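Long-range contacts in putative glyoxalase superfamily protein (Ralstonia eutropha, PDB 3IUZ), which probably acts as an iron(II)-dependent dioxygenase of the 2-oxoadipate dioxygenase/decarboxylase family, converting 2-oxoadipate to 2-hydroxyglutarate: residues P4-L9 with A46-M51; R60-R65 with R278-R283; L110-N115 with E137-F142; T240-D245 with E304-D309. One frame throughout, in Å; residues are numbered along the deposited sequence. Where two conformers were deposited one is given.

Contact 1. Residues P4-L9 with A46-M51; sequences PNIATL and AQALNM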
loop_
_atom_site.group_PDB
_atom_site.type_symbol
_atom_site.label_atom_id
_atom_site.label_comp_id
_atom_site.label_asym_id
_atom_site.label_seq_id
_atom_site.Cartn_x
_atom_site.Cartn_y
_atom_site.Cartn_z
ATOM N N PRO A 4 -10.906 21.060 3.577
ATOM C CA PRO A 4 -11.464 20.849 4.915
ATOM C C PRO A 4 -12.032 19.439 5.118
ATOM O O PRO A 4 -11.840 18.878 6.198
ATOM C CB PRO A 4 -12.547 21.925 5.028
ATOM C CG PRO A 4 -11.986 23.045 4.192
ATOM C CD PRO A 4 -11.405 22.320 2.988
ATOM N N ASN A 5 -12.730 18.889 4.135
ATOM C CA ASN A 5 -13.280 17.545 4.326
ATOM C C ASN A 5 -12.163 16.516 4.531
ATOM O O ASN A 5 -12.228 15.744 5.470
ATOM C CB ASN A 5 -14.203 17.120 3.208
ATOM C CG ASN A 5 -15.629 17.556 3.463
ATOM O OD1 ASN A 5 -15.901 18.317 4.405
ATOM N ND2 ASN A 5 -16.542 17.085 2.635
ATOM N N ILE A 6 -11.144 16.556 3.682
ATOM C CA ILE A 6 -10.019 15.610 3.804
ATOM C C ILE A 6 -9.288 15.856 5.141
ATOM O O ILE A 6 -8.925 14.925 5.862
ATOM C CB ILE A 6 -9.069 15.670 2.602
ATOM C CG1 ILE A 6 -9.733 14.966 1.396
ATOM C CG2 ILE A 6 -7.732 14.964 2.933
ATOM C CD1 ILE A 6 -9.219 15.383 0.038
ATOM N N ALA A 7 -9.133 17.113 5.508
ATOM C CA ALA A 7 -8.439 17.435 6.741
ATOM C C ALA A 7 -9.199 16.833 7.940
ATOM O O ALA A 7 -8.596 16.306 8.882
ATOM C CB ALA A 7 -8.255 18.968 6.876
ATOM N N THR A 8 -10.509 16.960 7.942
ATOM C CA THR A 8 -11.343 16.409 9.033
ATOM C C THR A 8 -11.254 14.887 9.096
ATOM O O THR A 8 -11.056 14.305 10.169
ATOM C CB THR A 8 -12.795 16.807 8.869
ATOM O OG1 THR A 8 -12.857 18.227 8.791
ATOM C CG2 THR A 8 -13.700 16.324 10.093
ATOM N N LEU A 9 -11.343 14.240 7.936
ATOM C CA LEU A 9 -11.192 12.792 7.866
ATOM C C LEU A 9 -9.821 12.341 8.417
ATOM O O LEU A 9 -9.742 11.343 9.139
ATOM C CB LEU A 9 -11.367 12.308 6.407
ATOM C CG LEU A 9 -12.745 12.516 5.785
ATOM C CD1 LEU A 9 -12.695 12.259 4.252
ATOM C CD2 LEU A 9 -13.800 11.582 6.511
ATOM N N ALA A 46 -11.522 8.138 -0.277
ATOM C CA ALA A 46 -10.450 7.332 -0.854
ATOM C C ALA A 46 -9.101 8.035 -0.730
ATOM O O ALA A 46 -8.085 7.405 -0.378
ATOM C CB ALA A 46 -10.745 6.985 -2.309
ATOM N N GLN A 47 -9.089 9.326 -1.025
ATOM C CA GLN A 47 -7.891 10.151 -0.915
ATOM C C GLN A 47 -7.412 10.237 0.554
ATOM O O GLN A 47 -6.198 10.010 0.817
ATOM C CB GLN A 47 -8.139 11.530 -1.503
ATOM C CG GLN A 47 -7.009 12.533 -1.331
ATOM C CD GLN A 47 -5.792 12.171 -2.070
ATOM O OE1 GLN A 47 -5.829 11.417 -3.044
ATOM N NE2 GLN A 47 -4.659 12.731 -1.622
ATOM N N ALA A 48 -8.350 10.447 1.490
ATOM C CA ALA A 48 -7.983 10.506 2.930
ATOM C C ALA A 48 -7.467 9.180 3.409
ATOM O O ALA A 48 -6.406 9.167 4.088
ATOM C CB ALA A 48 -9.075 10.993 3.805
ATOM N N LEU A 49 -8.130 8.077 3.044
ATOM C CA LEU A 49 -7.602 6.741 3.423
ATOM C C LEU A 49 -6.138 6.594 2.951
ATOM O O LEU A 49 -5.273 6.149 3.723
ATOM C CB LEU A 49 -8.426 5.595 2.871
ATOM C CG LEU A 49 -7.878 4.179 2.986
ATOM C CD1 LEU A 49 -7.772 3.770 4.476
ATOM C CD2 LEU A 49 -8.691 3.163 2.163
ATOM N N ASN A 50 -5.893 6.952 1.686
ATOM C CA ASN A 50 -4.581 6.818 1.105
ATOM C C ASN A 50 -3.534 7.591 1.878
ATOM O O ASN A 50 -2.436 7.110 2.040
ATOM C CB ASN A 50 -4.546 7.279 -0.352
ATOM C CG ASN A 50 -5.199 6.279 -1.283
ATOM O OD1 ASN A 50 -5.562 5.194 -0.833
ATOM N ND2 ASN A 50 -5.435 6.675 -2.571
HETATM N N MSE A 51 -3.897 8.791 2.312
HETATM C CA MSE A 51 -3.001 9.619 3.031
HETATM C C MSE A 51 -2.688 9.021 4.426
HETATM O O MSE A 51 -1.568 9.174 4.920
HETATM C CB MSE A 51 -3.578 11.047 3.113
HETATM C CG MSE A 51 -3.593 11.806 1.710
HETATM SE SE MSE A 51 -4.484 13.450 1.833
HETATM C CE MSE A 51 -3.049 14.597 2.460
#
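Ile6 and Leu9 of helix 4-14 face Ala48 of helix 42-60 in a helix-helix packing that is apolar throughout. The axes of the two short segments approach to 9.2 Å, and their N-to-C directions are 45° apart with a signed crossing angle of -45°. The nearest CA atoms, those of Ile6 and Ala48, are 5.6 Å apart, which places the small alanine where the backbones come closest. Ile6 sends its two branches to different partners. CG2, anti to the backbone N, meets the selenium of Met51 (a selenomethionine) at 3.7 Å between Ile6 CG2 and Met51 SE, and the two side chains cross at about a right angle. The other branch carries CD1 to the CG of Gln47, so that the isoleucine touches this glutamine through its aliphatic part and not its amide; here the side chains cross obliquely. Leu9, one turn after Ile6, turns its CB toward the same alanine. Its CG is anti to the carbonyl carbon (chi1 -64°), and from there CD1 also lies within van der Waals range of the Ala48 methyl.

All five touching residues are buried. Helix 190-200 adds Ile197 against both Leu9 and Ala48, while Leu22 and Leu23 of helix 16-25 pack on Met51, making the contact one element of a larger helical cluster. The shortest carbon-carbon approach between the two segments joins Leu9 CB to Ala48 CB, at 3.7 Å.

Contact 2. Residues R60-R65 with R278-R283; sequences RVPTGR and RADTVR
The carboxylate of Asp280 is the flat group that carries this contact: the Pro62 ring lies over one of its faces, Val61 CG1 sits close to its plane beside OD2, and Thr63 holds both oxygens. Over the face, Pro62 CG stands 3.7 Å from Asp280 CG and Pro62 CD 3.5 Å from Asp280 OD2. Beside the edge, Val61 crosses the aspartate at about a right angle and brings CG1 to 3.2 Å from the same OD2.

OD1 uses its syn lone pair, on the side of the other oxygen, to accept from the hydroxyl, with 2.6 Å between Thr63 OG1 and Asp280 OD1. OD2 is met on its syn side by the backbone amide, 35° out of the carboxylate plane; the Thr63 N to Asp280 OD2 distance is 3.1 Å and the N-H...O angle of 167° shows a nearly straight bond. Two anchors on one residue therefore limit both the position and the rotation of the carboxylate. In Thr63, OG1 is anti to the carbonyl carbon (chi1 -53°), the rotation that sets the hydroxyl beside its own backbone N and lets both donors serve one carboxylate. Farther along, Val282 CG1 approaches the carbonyl oxygen of Arg60, whose NH2 is hydrogen-bonded to the backbone oxygen of Phe236.

Asp280 is also tied through its backbone to Gly300 and Ser301 of strand 293-306. A carboxylate here would interact favourably with the helix dipole. An aspartate distant in sequence thus accepts a first-turn amide and a side-chain hydroxyl at the N-terminus of helix 62-73, joining it to the loop that leads into strand 281-287.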
loop_
_atom_site.group_PDB
_atom_site.type_symbol
_atom_site.label_atom_id
_atom_site.label_comp_id
_atom_site.label_asym_id
_atom_site.label_seq_id
_atom_site.Cartn_x
_atom_site.Cartn_y
_atom_site.Cartn_z
ATOM N N ARG A 60 7.137 3.461 9.341
ATOM C CA ARG A 60 8.009 2.286 9.372
ATOM C C ARG A 60 9.029 2.194 8.230
ATOM O O ARG A 60 9.683 1.141 8.036
ATOM C CB ARG A 60 7.183 1.021 9.418
ATOM C CG ARG A 60 6.457 0.706 8.160
ATOM C CD ARG A 60 5.620 -0.536 8.381
ATOM N NE ARG A 60 5.024 -0.909 7.111
ATOM C CZ ARG A 60 3.965 -0.295 6.611
ATOM N NH1 ARG A 60 3.379 0.686 7.319
ATOM N NH2 ARG A 60 3.486 -0.651 5.415
ATOM N N VAL A 61 9.161 3.298 7.499
ATOM C CA VAL A 61 10.134 3.425 6.415
ATOM C C VAL A 61 10.948 4.709 6.684
ATOM O O VAL A 61 10.689 5.761 6.133
ATOM C CB VAL A 61 9.453 3.434 5.076
ATOM C CG1 VAL A 61 10.538 3.497 3.905
ATOM C CG2 VAL A 61 8.562 2.208 4.921
ATOM N N PRO A 62 11.931 4.621 7.619
ATOM C CA PRO A 62 12.699 5.754 8.039
ATOM C C PRO A 62 13.433 6.502 6.915
ATOM O O PRO A 62 13.567 7.688 6.990
ATOM C CB PRO A 62 13.652 5.171 9.091
ATOM C CG PRO A 62 13.548 3.742 8.991
ATOM C CD PRO A 62 12.223 3.431 8.435
ATOM N N THR A 63 13.835 5.837 5.846
ATOM C CA THR A 63 14.473 6.539 4.736
ATOM C C THR A 63 13.463 7.431 4.016
ATOM O O THR A 63 13.791 8.544 3.577
ATOM C CB THR A 63 15.171 5.519 3.766
ATOM O OG1 THR A 63 16.055 4.654 4.533
ATOM C CG2 THR A 63 15.971 6.226 2.760
ATOM N N GLY A 64 12.213 6.958 3.933
ATOM C CA GLY A 64 11.119 7.771 3.454
ATOM C C GLY A 64 10.849 8.968 4.322
ATOM O O GLY A 64 10.655 10.047 3.840
ATOM N N ARG A 65 10.823 8.755 5.633
ATOM C CA ARG A 65 10.629 9.834 6.576
ATOM C C ARG A 65 11.707 10.910 6.428
ATOM O O ARG A 65 11.381 12.111 6.455
ATOM C CB ARG A 65 10.587 9.245 7.984
ATOM C CG ARG A 65 9.965 10.136 9.057
ATOM C CD ARG A 65 9.487 9.276 10.232
ATOM N NE ARG A 65 10.590 8.576 10.926
ATOM C CZ ARG A 65 10.759 7.241 11.041
ATOM N NH1 ARG A 65 9.910 6.333 10.504
ATOM N NH2 ARG A 65 11.814 6.785 11.717
ATOM N N ARG A 278 16.482 1.703 -1.060
ATOM C CA ARG A 278 16.430 0.324 -0.581
ATOM C C ARG A 278 15.493 0.262 0.628
ATOM O O ARG A 278 15.247 1.270 1.315
ATOM C CB ARG A 278 17.840 -0.206 -0.246
ATOM C CG ARG A 278 18.695 -0.507 -1.482
ATOM C CD ARG A 278 20.195 -0.371 -1.263
ATOM N NE ARG A 278 20.979 -0.564 -2.501
ATOM C CZ ARG A 278 21.883 0.298 -2.992
ATOM N NH1 ARG A 278 22.193 1.432 -2.361
ATOM N NH2 ARG A 278 22.523 0.005 -4.107
ATOM N N ALA A 279 14.984 -0.929 0.878
ATOM C CA ALA A 279 14.075 -1.168 1.973
ATOM C C ALA A 279 14.797 -1.092 3.301
ATOM O O ALA A 279 15.901 -1.588 3.474
ATOM C CB ALA A 279 13.350 -2.551 1.828
ATOM N N ASP A 280 14.142 -0.474 4.248
ATOM C CA ASP A 280 14.641 -0.383 5.594
ATOM C C ASP A 280 14.407 -1.710 6.316
ATOM O O ASP A 280 13.341 -2.287 6.194
ATOM C CB ASP A 280 13.872 0.769 6.276
ATOM C CG ASP A 280 14.288 2.126 5.726
ATOM O OD1 ASP A 280 15.517 2.432 5.781
ATOM O OD2 ASP A 280 13.422 2.871 5.235
ATOM N N THR A 281 15.398 -2.177 7.082
ATOM C CA THR A 281 15.306 -3.407 7.801
ATOM C C THR A 281 14.389 -3.259 9.004
ATOM O O THR A 281 14.390 -2.225 9.622
ATOM C CB THR A 281 16.722 -3.799 8.241
ATOM O OG1 THR A 281 17.514 -3.932 7.052
ATOM C CG2 THR A 281 16.755 -5.079 8.996
ATOM N N VAL A 282 13.623 -4.294 9.336
ATOM C CA VAL A 282 12.687 -4.239 10.466
ATOM C C VAL A 282 12.890 -5.441 11.348
ATOM O O VAL A 282 13.349 -6.469 10.896
ATOM C CB VAL A 282 11.188 -4.175 9.986
ATOM C CG1 VAL A 282 10.905 -2.872 9.302
ATOM C CG2 VAL A 282 10.861 -5.334 9.029
ATOM N N ARG A 283 12.515 -5.308 12.605
ATOM C CA ARG A 283 12.678 -6.374 13.573
ATOM C C ARG A 283 11.322 -7.093 13.678
ATOM O O ARG A 283 10.276 -6.457 13.850
ATOM C CB ARG A 283 13.106 -5.750 14.893
ATOM C CG ARG A 283 13.545 -6.677 15.941
ATOM C CD ARG A 283 15.003 -6.969 15.877
ATOM N NE ARG A 283 15.410 -7.823 16.988
ATOM C CZ ARG A 283 16.421 -8.692 16.956
ATOM N NH1 ARG A 283 17.165 -8.864 15.857
ATOM N NH2 ARG A 283 16.684 -9.413 18.041
#

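Contact 3. Residues L110-N115 with E137-F142; sequences LGYRLN and EGIAQF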
loop_
_atom_site.group_PDB
_atom_site.type_symbol
_atom_site.label_atom_id
_atom_site.label_comp_id
_atom_site.label_asym_id
_atom_site.label_seq_id
_atom_site.Cartn_x
_atom_site.Cartn_y
_atom_site.Cartn_z
ATOM N N LEU A 110 -15.069 1.605 -2.751
ATOM C CA LEU A 110 -14.445 2.932 -2.625
ATOM C C LEU A 110 -14.422 3.753 -3.921
ATOM O O LEU A 110 -14.231 4.959 -3.863
ATOM C CB LEU A 110 -13.029 2.851 -2.128
ATOM C CG LEU A 110 -12.861 2.534 -0.633
ATOM C CD1 LEU A 110 -11.333 2.309 -0.302
ATOM C CD2 LEU A 110 -13.509 3.569 0.332
ATOM N N GLY A 111 -14.588 3.088 -5.067
ATOM C CA GLY A 111 -14.622 3.770 -6.350
ATOM C C GLY A 111 -13.480 3.412 -7.298
ATOM O O GLY A 111 -13.349 4.025 -8.335
ATOM N N TYR A 112 -12.619 2.455 -6.937
ATOM C CA TYR A 112 -11.550 2.016 -7.835
ATOM C C TYR A 112 -12.056 1.019 -8.908
ATOM O O TYR A 112 -13.016 0.273 -8.700
ATOM C CB TYR A 112 -10.378 1.368 -7.066
ATOM C CG TYR A 112 -9.630 2.358 -6.209
ATOM C CD1 TYR A 112 -10.066 2.648 -4.923
ATOM C CD2 TYR A 112 -8.472 2.996 -6.680
ATOM C CE1 TYR A 112 -9.374 3.551 -4.120
ATOM C CE2 TYR A 112 -7.808 3.918 -5.910
ATOM C CZ TYR A 112 -8.253 4.185 -4.630
ATOM O OH TYR A 112 -7.594 5.095 -3.844
ATOM N N ARG A 113 -11.328 1.001 -10.035
ATOM C CA ARG A 113 -11.526 0.071 -11.118
ATOM C C ARG A 113 -10.194 -0.484 -11.521
ATOM O O ARG A 113 -9.187 0.209 -11.475
ATOM C CB ARG A 113 -12.078 0.782 -12.342
ATOM C CG ARG A 113 -13.448 1.358 -12.121
ATOM C CD ARG A 113 -13.864 2.160 -13.348
ATOM N NE ARG A 113 -15.211 2.681 -13.175
ATOM C CZ ARG A 113 -15.688 3.767 -13.789
ATOM N NH1 ARG A 113 -14.914 4.481 -14.609
ATOM N NH2 ARG A 113 -16.950 4.157 -13.568
ATOM N N LEU A 114 -10.190 -1.734 -11.955
ATOM C CA LEU A 114 -9.008 -2.352 -12.531
ATOM C C LEU A 114 -8.484 -1.479 -13.644
ATOM O O LEU A 114 -9.236 -1.065 -14.531
ATOM C CB LEU A 114 -9.355 -3.747 -13.070
ATOM C CG LEU A 114 -8.218 -4.530 -13.697
ATOM C CD1 LEU A 114 -7.187 -4.930 -12.630
ATOM C CD2 LEU A 114 -8.846 -5.718 -14.460
ATOM N N ASN A 115 -7.203 -1.164 -13.593
ATOM C CA ASN A 115 -6.604 -0.340 -14.634
ATOM C C ASN A 115 -5.477 -1.025 -15.427
ATOM O O ASN A 115 -4.976 -0.441 -16.359
ATOM C CB ASN A 115 -6.105 0.959 -14.012
ATOM C CG ASN A 115 -5.903 2.065 -15.020
ATOM O OD1 ASN A 115 -6.776 2.325 -15.822
ATOM N ND2 ASN A 115 -4.765 2.765 -14.934
ATOM N N GLU A 137 -5.964 10.020 -12.372
ATOM C CA GLU A 137 -4.619 10.580 -12.388
ATOM C C GLU A 137 -4.207 11.267 -11.108
ATOM O O GLU A 137 -3.012 11.426 -10.865
ATOM C CB GLU A 137 -4.450 11.571 -13.528
ATOM C CG GLU A 137 -4.706 10.948 -14.856
ATOM C CD GLU A 137 -4.573 11.946 -16.000
ATOM O OE1 GLU A 137 -4.224 13.129 -15.759
ATOM O OE2 GLU A 137 -4.796 11.532 -17.147
ATOM N N GLY A 138 -5.160 11.628 -10.254
ATOM C CA GLY A 138 -4.832 12.379 -9.047
ATOM C C GLY A 138 -4.821 11.581 -7.762
ATOM O O GLY A 138 -3.966 11.799 -6.909
ATOM N N ILE A 139 -5.805 10.698 -7.575
ATOM C CA ILE A 139 -5.868 9.851 -6.393
ATOM C C ILE A 139 -4.851 8.740 -6.606
ATOM O O ILE A 139 -4.727 8.228 -7.722
ATOM C CB ILE A 139 -7.297 9.288 -6.204
ATOM C CG1 ILE A 139 -8.224 10.411 -5.693
ATOM C CG2 ILE A 139 -7.286 8.107 -5.260
ATOM C CD1 ILE A 139 -9.716 10.010 -5.689
ATOM N N ALA A 140 -4.093 8.361 -5.588
ATOM C CA ALA A 140 -3.101 7.300 -5.745
ATOM C C ALA A 140 -3.741 6.035 -6.237
ATOM O O ALA A 140 -4.861 5.708 -5.814
ATOM C CB ALA A 140 -2.416 6.981 -4.404
ATOM N N GLN A 141 -3.016 5.297 -7.075
ATOM C CA GLN A 141 -3.444 3.985 -7.495
ATOM C C GLN A 141 -3.071 2.983 -6.418
ATOM O O GLN A 141 -2.228 3.279 -5.558
ATOM C CB GLN A 141 -2.818 3.573 -8.799
ATOM C CG GLN A 141 -3.310 4.323 -9.991
ATOM C CD GLN A 141 -2.706 3.767 -11.266
ATOM O OE1 GLN A 141 -3.211 2.796 -11.853
ATOM N NE2 GLN A 141 -1.588 4.351 -11.686
ATOM N N PHE A 142 -3.703 1.811 -6.472
ATOM C CA PHE A 142 -3.295 0.655 -5.690
ATOM C C PHE A 142 -2.723 -0.355 -6.648
ATOM O O PHE A 142 -3.339 -0.672 -7.708
ATOM C CB PHE A 142 -4.463 0.026 -4.961
ATOM C CG PHE A 142 -4.827 0.719 -3.689
ATOM C CD1 PHE A 142 -5.572 1.884 -3.696
ATOM C CD2 PHE A 142 -4.362 0.231 -2.477
ATOM C CE1 PHE A 142 -5.880 2.543 -2.502
ATOM C CE2 PHE A 142 -4.660 0.865 -1.288
ATOM C CZ PHE A 142 -5.409 2.011 -1.273
HETATM O O HOH W 1 -2.377 1.255 -14.250
#
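Tyr112 and Gln141 have the nearest CA atoms of the two segments, yet these are 8.3 Å apart and the touching parts run 69° from each other, so side chains rather than paired backbones make the contact. Tyr112 CG is anti to the carbonyl carbon (chi1 -68°), and the ring it carries forms a T-shaped (edge-to-face) pair with Phe142: the phenylalanine edge points at the tyrosine face, the centroids are 5.2 Å apart and the planes stand at 88°. The approach is centred on the phenol end of the ring, with Phe142 CE1 at 3.6 Å from Tyr112 CZ. Phe142 CD1 lies over the same face, near CZ and CE2. At the edge of the tyrosine ring and in its plane lies the carbonyl oxygen of Ala140, whereas the Ile139 methyl CG2 comes in obliquely, 3.3 Å from Tyr112 OH. The hydroxyl itself is hydrogen-bonded to ND2 of Asn50.

At the exposed end of the contact, the side chains of Asn115 and Gln141 cross at about a right angle. Their direct bond, from Asn115 ND2 to Gln141 OE1, is weak at 3.5 Å. A water bridges the same two atoms with shorter links: it accepts from Asn115 ND2 at 2.9 Å and donates to Gln141 OE1 at 3.0 Å. Gln141 NE2 is engaged separately by the carbonyl of Leu323.

Strands 112-120 and 141-147 both pair with strand 125-132, one on each side. In the mixed sheet of this glyoxalase-superfamily chain, an edge-to-face aromatic pair thus links two strands across the one between them, with Asn50 of helix 42-60 on the phenol oxygen.

Contact 4. Residues T240-D245 with E304-D309; sequences TDRVDD and EFITRD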
loop_
_atom_site.group_PDB
_atom_site.type_symbol
_atom_site.label_atom_id
_atom_site.label_comp_id
_atom_site.label_asym_id
_atom_site.label_seq_id
_atom_site.Cartn_x
_atom_site.Cartn_y
_atom_site.Cartn_z
ATOM N N THR A 240 4.970 5.214 -3.411
ATOM C CA THR A 240 5.647 5.850 -4.530
ATOM C C THR A 240 5.226 7.282 -4.704
ATOM O O THR A 240 4.033 7.624 -4.591
ATOM C CB THR A 240 5.388 5.056 -5.812
ATOM O OG1 THR A 240 5.820 3.715 -5.601
ATOM C CG2 THR A 240 6.116 5.639 -7.068
ATOM N N ASP A 241 6.202 8.117 -5.032
ATOM C CA ASP A 241 6.054 9.577 -5.013
ATOM C C ASP A 241 6.310 9.979 -6.449
ATOM O O ASP A 241 7.353 9.623 -7.015
ATOM C CB ASP A 241 7.091 10.150 -4.033
ATOM C CG ASP A 241 7.099 11.663 -3.920
ATOM O OD1 ASP A 241 6.381 12.381 -4.664
ATOM O OD2 ASP A 241 7.859 12.154 -3.030
ATOM N N ARG A 242 5.348 10.695 -7.032
ATOM C CA ARG A 242 5.423 11.091 -8.432
ATOM C C ARG A 242 6.172 12.420 -8.553
ATOM O O ARG A 242 5.692 13.461 -8.057
ATOM C CB ARG A 242 4.029 11.213 -9.064
ATOM C CG ARG A 242 4.091 11.484 -10.559
ATOM C CD ARG A 242 2.678 11.786 -11.134
ATOM N NE ARG A 242 1.731 10.708 -10.801
ATOM C CZ ARG A 242 0.424 10.772 -10.962
ATOM N NH1 ARG A 242 -0.134 11.899 -11.392
ATOM N NH2 ARG A 242 -0.340 9.713 -10.683
ATOM N N VAL A 243 7.338 12.378 -9.194
ATOM C CA VAL A 243 8.247 13.524 -9.277
ATOM C C VAL A 243 8.514 13.863 -10.724
ATOM O O VAL A 243 8.262 13.052 -11.645
ATOM C CB VAL A 243 9.593 13.279 -8.503
ATOM C CG1 VAL A 243 9.313 13.043 -6.992
ATOM C CG2 VAL A 243 10.380 12.060 -9.086
ATOM N N ASP A 244 9.022 15.084 -10.943
ATOM C CA ASP A 244 9.290 15.568 -12.297
ATOM C C ASP A 244 10.414 14.831 -12.957
ATOM O O ASP A 244 10.404 14.685 -14.180
ATOM C CB ASP A 244 9.713 17.039 -12.297
ATOM C CG ASP A 244 8.584 17.992 -11.929
ATOM O OD1 ASP A 244 7.383 17.654 -12.121
ATOM O OD2 ASP A 244 8.929 19.101 -11.459
ATOM N N ASP A 245 11.416 14.414 -12.184
ATOM C CA ASP A 245 12.618 13.838 -12.759
ATOM C C ASP A 245 13.334 12.877 -11.834
ATOM O O ASP A 245 14.113 13.289 -10.975
ATOM C CB ASP A 245 13.612 14.953 -13.191
ATOM C CG ASP A 245 14.972 14.395 -13.677
ATOM O OD1 ASP A 245 15.091 13.253 -14.161
ATOM O OD2 ASP A 245 15.958 15.118 -13.544
ATOM N N GLU A 304 9.619 4.885 -2.947
ATOM C CA GLU A 304 9.955 4.832 -4.342
ATOM C C GLU A 304 9.539 6.121 -5.052
ATOM O O GLU A 304 8.609 6.808 -4.632
ATOM C CB GLU A 304 9.234 3.630 -4.988
ATOM C CG GLU A 304 9.375 3.499 -6.536
ATOM C CD GLU A 304 8.623 2.288 -7.054
ATOM O OE1 GLU A 304 7.402 2.379 -7.303
ATOM O OE2 GLU A 304 9.263 1.234 -7.151
ATOM N N PHE A 305 10.244 6.425 -6.122
ATOM C CA PHE A 305 9.981 7.582 -6.947
ATOM C C PHE A 305 9.590 7.140 -8.353
ATOM O O PHE A 305 10.106 6.147 -8.878
ATOM C CB PHE A 305 11.221 8.452 -7.071
ATOM C CG PHE A 305 11.697 8.996 -5.781
ATOM C CD1 PHE A 305 11.053 10.038 -5.171
ATOM C CD2 PHE A 305 12.782 8.439 -5.146
ATOM C CE1 PHE A 305 11.481 10.547 -3.952
ATOM C CE2 PHE A 305 13.214 8.983 -3.926
ATOM C CZ PHE A 305 12.544 10.027 -3.353
ATOM N N ILE A 306 8.718 7.933 -8.982
ATOM C CA ILE A 306 8.256 7.607 -10.320
ATOM C C ILE A 306 8.085 8.905 -11.086
ATOM O O ILE A 306 7.680 9.913 -10.516
ATOM C CB ILE A 306 6.916 6.850 -10.279
ATOM C CG1 ILE A 306 6.551 6.273 -11.666
ATOM C CG2 ILE A 306 5.796 7.732 -9.712
ATOM C CD1 ILE A 306 5.522 5.062 -11.529
ATOM N N THR A 307 8.442 8.870 -12.365
ATOM C CA THR A 307 8.088 9.927 -13.302
ATOM C C THR A 307 7.176 9.321 -14.401
ATOM O O THR A 307 7.451 8.226 -14.932
ATOM C CB THR A 307 9.349 10.617 -13.908
ATOM O OG1 THR A 307 9.975 11.430 -12.914
ATOM C CG2 THR A 307 8.985 11.506 -15.097
ATOM N N ARG A 308 6.085 10.000 -14.705
ATOM C CA ARG A 308 5.121 9.502 -15.687
ATOM C C ARG A 308 4.980 10.594 -16.735
ATOM O O ARG A 308 4.508 11.691 -16.434
ATOM C CB ARG A 308 3.759 9.232 -15.070
ATOM C CG ARG A 308 3.714 8.137 -14.095
ATOM C CD ARG A 308 2.287 8.046 -13.523
ATOM N NE ARG A 308 2.149 6.934 -12.593
ATOM C CZ ARG A 308 2.190 5.653 -12.924
ATOM N NH1 ARG A 308 2.312 5.243 -14.197
ATOM N NH2 ARG A 308 2.041 4.762 -11.961
ATOM N N ASP A 309 5.381 10.279 -17.954
ATOM C CA ASP A 309 5.232 11.204 -19.042
ATOM C C ASP A 309 3.749 11.434 -19.332
ATOM O O ASP A 309 2.914 10.533 -19.156
ATOM C CB ASP A 309 5.890 10.647 -20.297
ATOM C CG ASP A 309 7.387 10.822 -20.311
ATOM O OD1 ASP A 309 7.969 11.331 -19.326
ATOM O OD2 ASP A 309 7.968 10.412 -21.345
HETATM O O HOH W 2 6.001 12.504 -13.419
#
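Thr240 and Glu304 are the first pair of a parallel strand pairing that joins strand 238-242 to strand 293-306, followed by Asp241 with Phe305 and Arg242 with Ile306. The segment axes approach to 4.4 Å with directions 31° apart. Backbone bonds alternate from Asp241 N to Glu304 O, Ile306 N to Asp241 O and Val243 N to Ile306 O.

Glu304 can be followed outward beside Thr240, the two side chains pointing the same way. Its CB lies 3.5 Å from Thr240 OG1. CG, anti to the backbone N (chi1 174°), lies alongside Thr240, with Glu304 CG 3.7 Å from Thr240 OG1. Glu304 CD is 3.5 Å from the same Thr240 OG1. At the tip, OE1 accepts from Thr240 OG1 at 2.7 Å, met from above the carboxylate plane, and also takes a bond from Gln274 NE2.

Arg242, on the face of Thr240 and Glu304, is crossed at about a right angle by Arg308. Arg242 NH2 and Arg308 NE are only 4.2 Å apart; Asp81, salt-bridged to both arginines, would offset this repulsion, and Arg308 NH1 is hydrogen-bonded to the carbonyl oxygen of Asp322. After the bridged pairs, in the conformer given, Thr307 OG1 donates to Val243 O at 2.7 Å, from 51° out of the carbonyl plane.

Overall arrangement
Contacts 2, 3 and 4 all reach the one mixed sheet, while contact 1 packs helices outside it. Contact 1 meets contact 3 through Asn50, whose ND2 lies 3.0 Å from Tyr112 OH, a probable hydrogen bond. Contact 3 in turn meets contact 4, with Glu137 O at 3.0 Å from Arg242 NH1. Contact 2 touches none of the others: its centre is about 19 Å from that of contact 4, although their strands 281-287 and 293-306 are sheet neighbours, and about 25 Å from contact 3, across the centre of the chain. Along the sequence, contact 3 is nested within contact 2, whereas contacts 2 and 4 interleave. None of the four contacts includes an iron ion.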